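Local coordinates for protein teichoic acid D-alanine hydrolase (Staphylococcus aureus, PDB 5ZH8) that hydrolyses the ester bonds that hold D-alanine on wall teichoic acid and lipoteichoic acid, and affects methicillin resistance and autolysis, at residues 175-180 with 216-221. Numbering follows the deposited sequence.
Sequences SGLYKY and YLVLAK
Leu217 sets one methyl group, CD1, on the ring of Tyr180 in a CH-pi contact. The methyl carbon stands 3.7 Å from the centroid of the Tyr180 ring, 10° off its normal, and so sits over the centre of one face; Tyr180 CE2 comes nearest, 3.7 Å from Leu217 CD1. With CG of Tyr180 anti to the backbone N (chi1 179°), the ring reaches across to the helix, and the side chains meet at about a right angle. A second, looser apolar contact brings Leu177 CD1 to 4.5 Å from Val218 CG2. These two pairs join loop and helix through side chains alone, the backbones staying well apart.

Polar bonds flank the apolar pairs. Ser175 OG takes a weak bond from the N-H of Leu177 and is hydrogen-bonded to OD1 of Asn215, in the first turn of helix 213-227. Asn212, just before that helix, bonds Tyr178 O through ND2 and Tyr180 N through OD1. The Tyr180 hydroxyl is hydrogen-bonded to Gln281.

Within this beta-lactamase-family fold, the loop between helices 167-171 and 189-199 packs across the side of helix 213-227: Leu170 of helix 167-171 touches Leu177 and Val218, and Ala192 and Ile196 of helix 189-199 pack on Tyr180.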
loop_
_atom_site.group_PDB
_atom_site.type_symbol
_atom_site.label_atom_id
_atom_site.label_comp_id
_atom_site.label_asym_id
_atom_site.label_seq_id
_atom_site.Cartn_x
_atom_site.Cartn_y
_atom_site.Cartn_z
ATOM N N SER A 175 7.432 6.796 22.965
ATOM C CA SER A 175 7.207 8.028 23.714
ATOM C C SER A 175 5.802 8.120 24.301
ATOM O O SER A 175 5.592 8.767 25.327
ATOM C CB SER A 175 7.456 9.227 22.803
ATOM O OG SER A 175 6.587 9.205 21.687
ATOM N N GLY A 176 4.841 7.481 23.643
ATOM C CA GLY A 176 3.440 7.564 24.047
ATOM C C GLY A 176 2.706 8.720 23.396
ATOM O O GLY A 176 1.553 8.990 23.730
ATOM N N LEU A 177 3.364 9.395 22.457
ATOM C CA LEU A 177 2.738 10.473 21.707
ATOM C C LEU A 177 1.743 9.873 20.718
ATOM O O LEU A 177 2.011 8.827 20.113
ATOM C CB LEU A 177 3.793 11.287 20.945
ATOM C CG LEU A 177 4.738 12.205 21.729
ATOM C CD1 LEU A 177 5.924 12.580 20.855
ATOM C CD2 LEU A 177 4.033 13.447 22.238
ATOM N N TYR A 178 0.595 10.531 20.561
ATOM C CA TYR A 178 -0.372 10.157 19.533
ATOM C C TYR A 178 0.297 10.189 18.165
ATOM O O TYR A 178 1.224 10.969 17.939
ATOM C CB TYR A 178 -1.578 11.107 19.538
ATOM C CG TYR A 178 -2.560 10.863 20.664
ATOM C CD1 TYR A 178 -3.466 9.809 20.604
ATOM C CD2 TYR A 178 -2.596 11.694 21.779
ATOM C CE1 TYR A 178 -4.370 9.583 21.627
ATOM C CE2 TYR A 178 -3.495 11.471 22.810
ATOM C CZ TYR A 178 -4.378 10.413 22.728
ATOM O OH TYR A 178 -5.275 10.183 23.741
ATOM N N LYS A 179 -0.170 9.336 17.255
ATOM C CA LYS A 179 0.406 9.266 15.914
ATOM C C LYS A 179 0.239 10.607 15.204
ATOM O O LYS A 179 -0.808 11.239 15.313
ATOM C CB LYS A 179 -0.231 8.141 15.100
ATOM C CG LYS A 179 0.769 7.309 14.309
ATOM C CD LYS A 179 0.082 6.183 13.546
ATOM C CE LYS A 179 1.016 5.569 12.511
ATOM N NZ LYS A 179 0.381 4.450 11.758
ATOM N N TYR A 180 1.281 11.028 14.486
ATOM C CA TYR A 180 1.323 12.335 13.861
ATOM C C TYR A 180 0.280 12.367 12.769
ATOM O O TYR A 180 0.293 11.548 11.851
ATOM C CB TYR A 180 2.683 12.636 13.246
ATOM C CG TYR A 180 2.762 13.990 12.563
ATOM C CD1 TYR A 180 2.615 15.159 13.292
ATOM C CD2 TYR A 180 2.996 14.100 11.194
ATOM C CE1 TYR A 180 2.697 16.404 12.684
ATOM C CE2 TYR A 180 3.082 15.338 10.579
ATOM C CZ TYR A 180 2.932 16.488 11.326
ATOM O OH TYR A 180 3.011 17.715 10.712
ATOM N N TYR A 216 10.403 11.519 15.322
ATOM C CA TYR A 216 11.592 12.047 14.660
ATOM C C TYR A 216 11.427 13.483 14.157
ATOM O O TYR A 216 12.423 14.155 13.885
ATOM C CB TYR A 216 12.080 11.099 13.559
ATOM C CG TYR A 216 12.932 9.984 14.131
ATOM C CD1 TYR A 216 12.394 9.059 15.021
ATOM C CD2 TYR A 216 14.283 9.876 13.817
ATOM C CE1 TYR A 216 13.169 8.048 15.557
ATOM C CE2 TYR A 216 15.065 8.869 14.351
ATOM C CZ TYR A 216 14.506 7.962 15.225
ATOM O OH TYR A 216 15.279 6.959 15.770
ATOM N N LEU A 217 10.187 13.962 14.055
ATOM C CA LEU A 217 9.944 15.394 13.825
ATOM C C LEU A 217 10.316 16.219 15.064
ATOM O O LEU A 217 10.912 17.286 14.940
ATOM C CB LEU A 217 8.488 15.662 13.424
ATOM C CG LEU A 217 8.032 15.049 12.101
ATOM C CD1 LEU A 217 6.547 15.295 11.897
ATOM C CD2 LEU A 217 8.832 15.599 10.927
ATOM N N VAL A 218 9.970 15.715 16.250
ATOM C CA VAL A 218 10.372 16.337 17.519
ATOM C C VAL A 218 11.889 16.321 17.697
ATOM O O VAL A 218 12.475 17.296 18.179
ATOM C CB VAL A 218 9.755 15.597 18.735
ATOM C CG1 VAL A 218 10.377 16.074 20.046
ATOM C CG2 VAL A 218 8.241 15.754 18.746
ATOM N N LEU A 219 12.513 15.202 17.331
ATOM C CA LEU A 219 13.972 15.071 17.396
ATOM C C LEU A 219 14.669 16.016 16.428
ATOM O O LEU A 219 15.716 16.569 16.747
ATOM C CB LEU A 219 14.422 13.636 17.112
ATOM C CG LEU A 219 14.209 12.609 18.228
ATOM C CD1 LEU A 219 14.588 11.220 17.739
ATOM C CD2 LEU A 219 14.952 12.990 19.496
ATOM N N ALA A 220 14.094 16.191 15.245
ATOM C CA ALA A 220 14.625 17.145 14.276
ATOM C C ALA A 220 14.587 18.574 14.838
ATOM O O ALA A 220 15.522 19.346 14.632
ATOM C CB ALA A 220 13.850 17.064 12.967
ATOM N N LYS A 221 13.516 18.919 15.550
ATOM C CA LYS A 221 13.399 20.240 16.159
ATOM C C LYS A 221 14.380 20.404 17.326
ATOM O O LYS A 221 14.939 21.490 17.528
ATOM C CB LYS A 221 11.965 20.492 16.632
ATOM C CG LYS A 221 11.700 21.917 17.096
ATOM C CD LYS A 221 11.775 22.904 15.935
ATOM C CE LYS A 221 12.485 24.191 16.337
ATOM N NZ LYS A 221 12.945 24.965 15.151
#